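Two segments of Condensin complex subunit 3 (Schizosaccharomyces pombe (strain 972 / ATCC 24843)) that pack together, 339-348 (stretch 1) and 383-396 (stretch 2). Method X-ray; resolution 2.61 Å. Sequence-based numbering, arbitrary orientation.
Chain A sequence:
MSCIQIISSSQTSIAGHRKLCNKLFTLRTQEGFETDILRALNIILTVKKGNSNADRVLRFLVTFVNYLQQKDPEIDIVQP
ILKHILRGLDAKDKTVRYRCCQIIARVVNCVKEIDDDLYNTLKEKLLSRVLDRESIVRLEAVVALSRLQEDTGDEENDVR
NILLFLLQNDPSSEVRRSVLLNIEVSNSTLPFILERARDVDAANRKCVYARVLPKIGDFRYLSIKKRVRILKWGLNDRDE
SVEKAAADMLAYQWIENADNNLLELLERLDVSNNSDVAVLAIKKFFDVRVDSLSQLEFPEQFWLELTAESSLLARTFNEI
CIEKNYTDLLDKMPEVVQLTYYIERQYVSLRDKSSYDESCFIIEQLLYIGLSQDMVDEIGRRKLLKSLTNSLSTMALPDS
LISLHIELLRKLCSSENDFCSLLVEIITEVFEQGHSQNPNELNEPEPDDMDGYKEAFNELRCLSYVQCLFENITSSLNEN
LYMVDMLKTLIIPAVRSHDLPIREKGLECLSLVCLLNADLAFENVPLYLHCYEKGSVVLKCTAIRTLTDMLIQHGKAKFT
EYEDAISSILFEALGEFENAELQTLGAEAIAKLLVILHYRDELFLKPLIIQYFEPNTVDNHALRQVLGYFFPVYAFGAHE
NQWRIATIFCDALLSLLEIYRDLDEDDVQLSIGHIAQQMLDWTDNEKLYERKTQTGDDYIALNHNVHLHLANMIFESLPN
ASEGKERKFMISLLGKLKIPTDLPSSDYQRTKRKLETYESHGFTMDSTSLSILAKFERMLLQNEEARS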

# COMPACT_ATOMS: atom_id res chain seq x y z
N LEU A 339 -2.08 -32.58 22.14
CA LEU A 339 -2.21 -31.13 22.11
C LEU A 339 -2.81 -30.61 23.41
O LEU A 339 -2.30 -29.66 24.01
CB LEU A 339 -3.08 -30.71 20.92
CG LEU A 339 -3.24 -29.21 20.70
CD1 LEU A 339 -1.96 -28.60 20.17
CD2 LEU A 339 -4.40 -28.95 19.76
N THR A 340 -3.91 -31.23 23.86
CA THR A 340 -4.48 -30.87 25.15
C THR A 340 -3.43 -30.97 26.25
O THR A 340 -3.37 -30.11 27.13
CB THR A 340 -5.67 -31.78 25.47
OG1 THR A 340 -6.58 -31.79 24.36
CG2 THR A 340 -6.41 -31.28 26.71
N TYR A 341 -2.60 -32.00 26.20
CA TYR A 341 -1.53 -32.15 27.18
C TYR A 341 -0.50 -31.04 27.05
O TYR A 341 -0.08 -30.45 28.05
CB TYR A 341 -0.89 -33.53 27.02
CG TYR A 341 0.36 -33.76 27.84
CD1 TYR A 341 1.57 -34.00 27.22
CD2 TYR A 341 0.33 -33.73 29.22
CE1 TYR A 341 2.72 -34.22 27.95
CE2 TYR A 341 1.47 -33.94 29.97
CZ TYR A 341 2.66 -34.19 29.32
OH TYR A 341 3.81 -34.40 30.05
N TYR A 342 -0.09 -30.72 25.82
CA TYR A 342 0.90 -29.67 25.61
C TYR A 342 0.38 -28.32 26.10
O TYR A 342 1.14 -27.53 26.68
CB TYR A 342 1.28 -29.58 24.14
CG TYR A 342 1.87 -30.85 23.56
CD1 TYR A 342 2.67 -31.68 24.33
CD2 TYR A 342 1.62 -31.21 22.24
CE1 TYR A 342 3.21 -32.84 23.79
CE2 TYR A 342 2.15 -32.36 21.71
CZ TYR A 342 2.94 -33.17 22.49
OH TYR A 342 3.47 -34.32 21.94
N ILE A 343 -0.90 -28.04 25.86
CA ILE A 343 -1.48 -26.79 26.35
C ILE A 343 -1.46 -26.76 27.87
O ILE A 343 -1.16 -25.72 28.48
CB ILE A 343 -2.91 -26.63 25.79
CG1 ILE A 343 -2.86 -26.41 24.28
CG2 ILE A 343 -3.64 -25.48 26.48
CD1 ILE A 343 -4.22 -26.43 23.59
N GLU A 344 -1.78 -27.88 28.51
CA GLU A 344 -1.90 -27.88 29.97
C GLU A 344 -0.55 -27.74 30.65
O GLU A 344 -0.46 -27.10 31.71
CB GLU A 344 -2.63 -29.14 30.43
CG GLU A 344 -4.09 -29.15 30.02
CD GLU A 344 -5.00 -29.76 31.05
OE1 GLU A 344 -5.20 -30.99 31.00
OE2 GLU A 344 -5.52 -29.01 31.91
N ARG A 345 0.51 -28.31 30.08
CA ARG A 345 1.85 -28.02 30.58
C ARG A 345 2.13 -26.53 30.55
O ARG A 345 2.76 -25.98 31.45
CB ARG A 345 2.91 -28.76 29.76
CG ARG A 345 2.85 -30.27 29.86
CD ARG A 345 4.04 -30.90 29.14
NE ARG A 345 5.27 -30.82 29.93
CZ ARG A 345 6.29 -30.00 29.69
NH1 ARG A 345 6.26 -29.15 28.67
NH2 ARG A 345 7.36 -30.04 30.47
N GLN A 346 1.66 -25.85 29.50
CA GLN A 346 1.96 -24.44 29.33
C GLN A 346 1.21 -23.57 30.33
O GLN A 346 1.70 -22.51 30.73
CB GLN A 346 1.64 -24.01 27.90
CG GLN A 346 2.52 -22.88 27.37
CD GLN A 346 3.99 -23.26 27.31
OE1 GLN A 346 4.85 -22.48 27.71
NE2 GLN A 346 4.28 -24.44 26.79
N TYR A 347 0.02 -24.01 30.75
CA TYR A 347 -0.69 -23.30 31.82
C TYR A 347 0.18 -23.13 33.05
O TYR A 347 0.14 -22.09 33.71
CB TYR A 347 -1.97 -24.05 32.20
CG TYR A 347 -3.06 -24.04 31.16
CD1 TYR A 347 -3.29 -22.93 30.35
CD2 TYR A 347 -3.89 -25.14 31.01
CE1 TYR A 347 -4.30 -22.93 29.42
CE2 TYR A 347 -4.89 -25.15 30.08
CZ TYR A 347 -5.09 -24.05 29.29
OH TYR A 347 -6.10 -24.07 28.36
N VAL A 348 0.97 -24.16 33.38
CA VAL A 348 1.83 -24.09 34.56
C VAL A 348 2.76 -22.88 34.46
O VAL A 348 2.98 -22.17 35.45
CB VAL A 348 2.62 -25.40 34.71
CG1 VAL A 348 3.58 -25.32 35.89
CG2 VAL A 348 1.66 -26.57 34.89
N LYS A 383 -11.73 -34.81 25.76
CA LYS A 383 -10.65 -34.39 26.65
C LYS A 383 -10.42 -32.89 26.56
O LYS A 383 -10.44 -32.18 27.57
CB LYS A 383 -9.37 -35.15 26.33
CG LYS A 383 -8.27 -34.95 27.36
CD LYS A 383 -6.92 -35.40 26.86
CE LYS A 383 -5.82 -35.04 27.85
NZ LYS A 383 -4.47 -35.47 27.39
N LEU A 384 -10.21 -32.39 25.34
CA LEU A 384 -9.96 -30.96 25.16
C LEU A 384 -11.13 -30.13 25.67
O LEU A 384 -10.93 -29.05 26.24
CB LEU A 384 -9.70 -30.67 23.69
CG LEU A 384 -9.40 -29.22 23.31
CD1 LEU A 384 -8.24 -28.66 24.13
CD2 LEU A 384 -9.09 -29.14 21.83
N LEU A 385 -12.36 -30.62 25.49
CA LEU A 385 -13.52 -29.91 26.01
C LEU A 385 -13.46 -29.80 27.52
O LEU A 385 -13.72 -28.74 28.10
CB LEU A 385 -14.80 -30.62 25.56
CG LEU A 385 -16.11 -29.99 26.02
CD1 LEU A 385 -16.25 -28.58 25.48
CD2 LEU A 385 -17.28 -30.85 25.59
N LYS A 386 -13.12 -30.91 28.19
CA LYS A 386 -12.94 -30.87 29.64
C LYS A 386 -11.88 -29.86 30.04
O LYS A 386 -12.09 -29.04 30.93
CB LYS A 386 -12.57 -32.26 30.15
CG LYS A 386 -13.57 -32.88 31.09
CD LYS A 386 -13.10 -34.25 31.52
CE LYS A 386 -14.04 -34.89 32.51
NZ LYS A 386 -13.89 -36.37 32.49
N SER A 387 -10.71 -29.92 29.39
CA SER A 387 -9.63 -29.00 29.70
C SER A 387 -10.09 -27.55 29.55
O SER A 387 -9.87 -26.72 30.43
CB SER A 387 -8.43 -29.28 28.80
OG SER A 387 -7.35 -28.41 29.11
N LEU A 388 -10.74 -27.24 28.42
CA LEU A 388 -11.23 -25.88 28.21
C LEU A 388 -12.30 -25.53 29.23
O LEU A 388 -12.29 -24.43 29.80
CB LEU A 388 -11.78 -25.74 26.79
CG LEU A 388 -10.76 -25.97 25.67
CD1 LEU A 388 -11.46 -26.05 24.33
CD2 LEU A 388 -9.72 -24.87 25.66
N THR A 389 -13.23 -26.45 29.49
CA THR A 389 -14.26 -26.21 30.49
C THR A 389 -13.65 -25.91 31.85
O THR A 389 -14.18 -25.10 32.62
CB THR A 389 -15.19 -27.42 30.58
OG1 THR A 389 -15.68 -27.75 29.28
CG2 THR A 389 -16.37 -27.12 31.50
N ASN A 390 -12.52 -26.55 32.16
CA ASN A 390 -11.87 -26.32 33.45
C ASN A 390 -11.12 -25.00 33.46
O ASN A 390 -11.23 -24.22 34.41
CB ASN A 390 -10.93 -27.48 33.77
CG ASN A 390 -10.10 -27.23 35.01
OD1 ASN A 390 -10.57 -27.40 36.13
ND2 ASN A 390 -8.85 -26.82 34.82
N SER A 391 -10.34 -24.73 32.41
CA SER A 391 -9.52 -23.53 32.38
C SER A 391 -10.37 -22.27 32.49
O SER A 391 -9.97 -21.29 33.12
CB SER A 391 -8.68 -23.50 31.11
OG SER A 391 -7.91 -24.68 30.98
N LEU A 392 -11.55 -22.28 31.87
CA LEU A 392 -12.42 -21.11 31.93
C LEU A 392 -13.10 -20.98 33.29
O LEU A 392 -13.41 -19.86 33.72
CB LEU A 392 -13.47 -21.17 30.82
CG LEU A 392 -12.95 -21.01 29.39
CD1 LEU A 392 -13.94 -21.59 28.40
CD2 LEU A 392 -12.69 -19.54 29.09
N SER A 393 -13.32 -22.10 33.97
CA SER A 393 -14.04 -22.07 35.24
C SER A 393 -13.15 -21.70 36.41
O SER A 393 -13.63 -21.07 37.36
CB SER A 393 -14.69 -23.43 35.49
OG SER A 393 -15.67 -23.72 34.51
N THR A 394 -11.87 -22.07 36.38
CA THR A 394 -10.99 -21.92 37.53
C THR A 394 -9.88 -20.90 37.32
O THR A 394 -9.58 -20.13 38.22
CB THR A 394 -10.37 -23.27 37.90
OG1 THR A 394 -9.38 -23.62 36.92
CG2 THR A 394 -11.43 -24.36 37.96
N MET A 395 -9.25 -20.89 36.15
CA MET A 395 -8.10 -20.03 35.92
C MET A 395 -8.54 -18.61 35.61
O MET A 395 -9.73 -18.31 35.47
CB MET A 395 -7.24 -20.58 34.78
CG MET A 395 -6.81 -22.02 34.96
SD MET A 395 -5.75 -22.58 33.63
CE MET A 395 -5.83 -24.35 33.88
N ALA A 396 -7.56 -17.72 35.49
CA ALA A 396 -7.78 -16.32 35.16
C ALA A 396 -6.94 -15.98 33.93
O ALA A 396 -5.92 -15.30 34.02
CB ALA A 396 -7.42 -15.42 36.35
O HOH W 1 -7.42 -26.79 32.77

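Stretch 1 is helical, as is most of stretch 2, and the two helices run side by side in nearly the same direction, their axes inclined by 22° and approaching to 9.9 Å. Within each, the usual i to i+4 hydrogen bonds hold the backbone, as in E344 N to T340 O (3.1 Å) and S391 N to S387 O (2.8 Å). The backbones are closest at the N-terminal end of the pair, where T340 CA lies 5.5 Å from L384 CA; further along, Y347 CA and S391 CA are 8.9 Å apart. The contact is modest, burying 474 Å² in total, and no direct hydrogen bond between the stretches is clear; a water bridges the two helices.

The narrow end is built around T340, whose side chain points toward the second helix at the point of close approach. Its OG1 lies 3.4 Å from L384 CB, while its CG2 packs 3.5 Å from S387 CB; the hydroxyl is hydrogen-bonded elsewhere in the structure. K383, fully extended with all four chi angles in t, runs its aliphatic chain past this threonine, with CE 4.0 Å from T340 CG2, and brings NZ to 4.1 Å from Y341 CB.

One turn on, E344 leaves its helix sideways, but its carboxylate bends nearer to the second stretch, placing CD 3.3 Å from S387 OG. The firmer link is through water 1. This water donates to E344 OE2 (3.0 Å) and to S391 OG (2.8 Å) and accepts from N390 ND2 (2.5 Å), so a single molecule joins the acidic group of one helix to two polar side chains of the other. S391 OG can accept from the water while giving its own proton to S387 O at 2.9 Å, a bond back to the preceding turn.

Where the backbones are farther apart, the larger side chain of Y347 fills the space. It points toward the second stretch, and its ring meets S387 OG near the plane at one edge, 4.2 Å from CE2. S391 OG comes closer, 3.2 Å from Y347 CE2, in an oblique position. M395, in the loop or turn that follows the helix of stretch 2, covers one face of the ring: its SD sits 4.1 Å from the centroid of the Y347 ring and only 16° off the normal, a sulfur-aromatic contact in which the polarizable sulfur lies over the π cloud. The methionine methyl adds apolar packing, with M395 CE 3.6 Å from Y347 CD2.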